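Local coordinates for avirulence protein AvrP123 (Melampsora lini, PDB 5VJJ) that is a zinc-binding avirulence effector of flax rust, recognised by the flax resistance protein P and possibly acting in the host nucleus, at residues A[13-16]-A[17-21]; A[74-77]-A[78-81]. All coordinates share one frame; numbering follows the deposited sequence.

Contact 1 (A[13-16]-A[17-21]). With ZN (zinc ion), chain C.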
loop_
_atom_site.group_PDB
_atom_site.type_symbol
_atom_site.label_atom_id
_atom_site.label_comp_id
_atom_site.label_asym_id
_atom_site.label_seq_id
_atom_site.Cartn_x
_atom_site.Cartn_y
_atom_site.Cartn_z
ATOM N N VAL A 13 -3.249 -14.195 1.554
ATOM C CA VAL A 13 -4.537 -13.639 1.182
ATOM C C VAL A 13 -4.578 -12.199 1.673
ATOM O O VAL A 13 -3.802 -11.788 2.538
ATOM C CB VAL A 13 -5.713 -14.455 1.756
ATOM C CG1 VAL A 13 -5.704 -15.865 1.175
ATOM C CG2 VAL A 13 -5.641 -14.501 3.277
ATOM N N VAL A 14 -5.495 -11.423 1.099
ATOM C CA VAL A 14 -5.605 -10.005 1.412
ATOM C C VAL A 14 -7.063 -9.597 1.274
ATOM O O VAL A 14 -7.846 -10.232 0.563
ATOM C CB VAL A 14 -4.692 -9.147 0.498
ATOM C CG1 VAL A 14 -5.183 -9.170 -0.951
ATOM C CG2 VAL A 14 -4.586 -7.727 1.012
ATOM N N GLN A 15 -7.430 -8.529 1.972
ATOM C CA GLN A 15 -8.752 -7.940 1.816
ATOM C C GLN A 15 -8.748 -7.008 0.609
ATOM O O GLN A 15 -7.951 -6.066 0.546
ATOM C CB GLN A 15 -9.156 -7.189 3.083
ATOM C CG GLN A 15 -10.584 -6.681 3.059
ATOM C CD GLN A 15 -11.120 -6.352 4.442
ATOM O OE1 GLN A 15 -10.380 -5.913 5.325
ATOM N NE2 GLN A 15 -12.416 -6.568 4.639
ATOM N N CYS A 16 -9.620 -7.285 -0.356
ATOM C CA CYS A 16 -9.769 -6.413 -1.509
ATOM C C CYS A 16 -10.436 -5.104 -1.089
ATOM O O CYS A 16 -11.015 -4.991 -0.005
ATOM C CB CYS A 16 -10.588 -7.109 -2.603
ATOM S SG CYS A 16 -11.015 -6.077 -4.051
ATOM N N LEU A 17 -10.342 -4.099 -1.962
ATOM C CA LEU A 17 -10.974 -2.819 -1.665
ATOM C C LEU A 17 -12.482 -2.958 -1.512
ATOM O O LEU A 17 -13.111 -2.147 -0.821
ATOM C CB LEU A 17 -10.647 -1.806 -2.754
ATOM C CG LEU A 17 -9.167 -1.447 -2.870
ATOM C CD1 LEU A 17 -8.945 -0.585 -4.102
ATOM C CD2 LEU A 17 -8.680 -0.743 -1.616
ATOM N N CYS A 18 -13.082 -3.964 -2.146
ATOM C CA CYS A 18 -14.493 -4.261 -1.924
ATOM C C CYS A 18 -14.735 -4.980 -0.602
ATOM O O CYS A 18 -15.892 -5.266 -0.278
ATOM C CB CYS A 18 -15.042 -5.101 -3.082
ATOM S SG CYS A 18 -14.586 -6.845 -3.014
ATOM N N ARG A 19 -13.673 -5.280 0.147
ATOM C CA ARG A 19 -13.642 -5.860 1.485
ATOM C C ARG A 19 -13.703 -7.391 1.464
ATOM O O ARG A 19 -13.553 -8.007 2.520
ATOM C CB ARG A 19 -14.750 -5.319 2.412
ATOM C CG ARG A 19 -14.565 -3.849 2.751
ATOM C CD ARG A 19 -15.522 -3.364 3.833
ATOM N NE ARG A 19 -16.878 -3.140 3.331
ATOM C CZ ARG A 19 -17.922 -3.934 3.559
ATOM N NH1 ARG A 19 -17.799 -5.036 4.293
ATOM N NH2 ARG A 19 -19.108 -3.621 3.053
ATOM N N ARG A 20 -13.899 -8.028 0.313
ATOM C CA ARG A 20 -13.822 -9.482 0.251
ATOM C C ARG A 20 -12.375 -9.943 0.409
ATOM O O ARG A 20 -11.425 -9.188 0.177
ATOM C CB ARG A 20 -14.388 -10.001 -1.073
ATOM C CG ARG A 20 -15.899 -9.965 -1.161
ATOM C CD ARG A 20 -16.362 -10.252 -2.570
ATOM N NE ARG A 20 -17.816 -10.236 -2.680
ATOM C CZ ARG A 20 -18.541 -9.159 -2.966
ATOM N NH1 ARG A 20 -17.956 -7.985 -3.172
ATOM N NH2 ARG A 20 -19.862 -9.255 -3.043
ATOM N N ILE A 21 -12.214 -11.202 0.807
ATOM C CA ILE A 21 -10.886 -11.792 0.940
ATOM C C ILE A 21 -10.448 -12.323 -0.420
ATOM O O ILE A 21 -11.182 -13.068 -1.080
ATOM C CB ILE A 21 -10.883 -12.898 2.007
ATOM C CG1 ILE A 21 -11.387 -12.354 3.352
ATOM C CG2 ILE A 21 -9.494 -13.491 2.166
ATOM C CD1 ILE A 21 -10.597 -11.173 3.901
HETATM ZN ZN ZN C . -12.976 -7.264 -4.656
#

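Contact 2 (A[74-77]-A[78-81]). With ZN (zinc ion), chain E.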
loop_
_atom_site.group_PDB
_atom_site.type_symbol
_atom_site.label_atom_id
_atom_site.label_comp_id
_atom_site.label_asym_id
_atom_site.label_seq_id
_atom_site.Cartn_x
_atom_site.Cartn_y
_atom_site.Cartn_z
ATOM N N GLN A 74 -0.029 12.861 7.089
ATOM C CA GLN A 74 -0.579 14.049 7.727
ATOM C C GLN A 74 -0.071 14.135 9.158
ATOM O O GLN A 74 0.168 13.116 9.811
ATOM C CB GLN A 74 -2.116 14.043 7.739
ATOM C CG GLN A 74 -2.765 14.189 6.375
ATOM C CD GLN A 74 -4.262 14.426 6.468
ATOM O OE1 GLN A 74 -4.794 14.692 7.546
ATOM N NE2 GLN A 74 -4.950 14.328 5.335
ATOM N N GLY A 75 0.088 15.358 9.637
ATOM C CA GLY A 75 0.506 15.588 11.002
ATOM C C GLY A 75 1.366 16.833 11.097
ATOM O O GLY A 75 1.362 17.678 10.206
ATOM N N THR A 76 2.103 16.920 12.200
ATOM C CA THR A 76 2.957 18.070 12.437
ATOM C C THR A 76 4.157 18.038 11.496
ATOM O O THR A 76 4.412 17.055 10.795
ATOM C CB THR A 76 3.437 18.102 13.888
ATOM O OG1 THR A 76 4.342 17.015 14.119
ATOM C CG2 THR A 76 2.266 17.995 14.852
ATOM N N CYS A 77 4.902 19.144 11.489
ATOM C CA CYS A 77 6.107 19.218 10.674
ATOM C C CYS A 77 7.143 18.194 11.117
ATOM O O CYS A 77 7.890 17.666 10.285
ATOM C CB CYS A 77 6.686 20.630 10.735
ATOM S SG CYS A 77 5.678 21.861 9.877
ATOM N N GLN A 78 7.200 17.894 12.415
ATOM C CA GLN A 78 8.158 16.909 12.907
ATOM C C GLN A 78 7.780 15.496 12.474
ATOM O O GLN A 78 8.664 14.674 12.206
ATOM C CB GLN A 78 8.252 16.996 14.433
ATOM C CG GLN A 78 9.227 16.010 15.068
ATOM C CD GLN A 78 10.656 16.221 14.609
ATOM O OE1 GLN A 78 11.007 17.288 14.106
ATOM N NE2 GLN A 78 11.488 15.202 14.779
ATOM N N GLN A 79 6.482 15.203 12.393
ATOM C CA GLN A 79 6.032 13.863 12.029
ATOM C C GLN A 79 6.166 13.607 10.530
ATOM O O GLN A 79 6.623 12.535 10.120
ATOM C CB GLN A 79 4.584 13.668 12.480
ATOM C CG GLN A 79 4.392 13.813 13.985
ATOM C CD GLN A 79 2.951 14.080 14.374
ATOM O OE1 GLN A 79 2.263 14.887 13.745
ATOM N NE2 GLN A 79 2.487 13.406 15.422
ATOM N N VAL A 80 5.779 14.574 9.698
ATOM C CA VAL A 80 5.809 14.370 8.252
ATOM C C VAL A 80 7.238 14.430 7.718
ATOM O O VAL A 80 7.676 13.531 6.993
ATOM C CB VAL A 80 4.900 15.396 7.552
ATOM C CG1 VAL A 80 5.077 15.333 6.044
ATOM C CG2 VAL A 80 3.442 15.148 7.915
ATOM N N HIS A 81 7.977 15.493 8.045
ATOM C CA HIS A 81 9.309 15.737 7.485
ATOM C C HIS A 81 10.294 16.042 8.608
ATOM O O HIS A 81 10.567 17.210 8.912
ATOM C CB HIS A 81 9.274 16.877 6.463
ATOM C CG HIS A 81 8.402 18.023 6.865
ATOM N ND1 HIS A 81 8.889 19.143 7.504
ATOM C CD2 HIS A 81 7.071 18.222 6.718
ATOM C CE1 HIS A 81 7.894 19.982 7.731
ATOM N NE2 HIS A 81 6.781 19.448 7.266
HETATM ZN ZN ZN E . 6.207 21.212 7.766
#

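Contact 1 (A[13-16]-A[17-21])
Cys16 and Cys18 hold one zinc ion from the two ends of a Cys-Leu-Cys step, at the head of a short beta hairpin whose strands are 13-15 and 21-23. The motif is a Cys-x-Cys zinc-binding turn: the backbone from Cys16 to Arg19 makes a type I beta turn, and Cys58 and Cys61 complete the four-cysteine site. The compact part of the contact is this turn. Cys16 SG stands 2.4 Å from the zinc ion and also accepts a long hydrogen bond from Cys18 N, almost straight at 170°. The neighbouring ligand, Cys18 SG, receives two long bonds from Arg20, one from its backbone N and one from NH1, the latter with the sulfur at the edge of the guanidinium group and in its plane. These N-H groups would be expected to ease the negative charge of the thiolates. Across the base of the turn, Cys16 N donates to Arg20 O at 2.7 Å, and Arg19 N closes the turn onto Cys16 O from above the carbonyl plane. Tyr56 and Arg64 of the neighbouring sheet pack against Cys16.

The strand side of the contact is looser and faces solvent. Gln15 and Ile21 form an antiparallel non-hydrogen-bonded pair with both side chains on the same face, yet the gap between Gln15 CB and Ile21 CD1 is 4.3 Å. Further down, Val13 CB meets Ile21 CG2 at 3.9 Å, an exposed apolar touch. Gln15 instead turns along the loop: with CG anti to the backbone N (chi1 -173°) and the chain extended, its amide reaches Arg19. There NE2 donates to Arg19 O at 2.8 Å, in the carbonyl plane and on a lone pair.

Contact 2 (A[74-77]-A[78-81])
Gln79 OE1 is gripped by Thr76 from two points: the backbone N donates to it at 2.6 Å, nearly straight and in the carbonyl plane, and the hydroxyl OG1 adds a weak bond at 3.0 Å. In return Gln79 N donates to Thr76 OG1 at 3.3 Å, which makes the pair a capping box with Thr76 as N-cap of helix 77-80. Thr76 OG1 sits between its backbone N and carbonyl carbon (chi1 69°), turned in over the first turn of the helix. One turn into the helix, Val80 N bonds to Thr76 O at 3.0 Å, while Val80 CG2 packs against the backbone at Gly75.

One residue on, His81 N donates to Cys77 O from above the carbonyl plane. The same oxygen lies over the centre of one face of the His81 imidazole, 3.3 Å above its plane, and Tyr43 stacks with the ring. Cys77 SG and His81 NE2 both bind the same zinc ion, the sulfur at 2.3 Å. Cys39 and Cys41 supply the remaining ligands, so this capped helical turn presents the Cys-x-x-x-His half of a zinc site made of three cysteines and one histidine.

How the contacts relate
From the N terminus the chain first makes contact 1, where the loop between strands 13-15 and 21-23 closes on itself and on a zinc ion. It then runs through strand 29-30, the loop bearing Cys33, Cys39, Cys41 and Cys47, and the long strands 51-58 and 64-69, before contact 2 closes a helical turn near the end of the modelled chain. The two neither nest nor cross: they follow in series, with centres 30 Å apart on opposite sides of the chain's centre. Contact 1 ties the N-terminal hairpin to Cys58 and Cys61, and contact 2 ties helix 77-80 back to Cys39 and Cys41. A third zinc site, of Cys33, Cys47, Cys69 and His73, is separate from both.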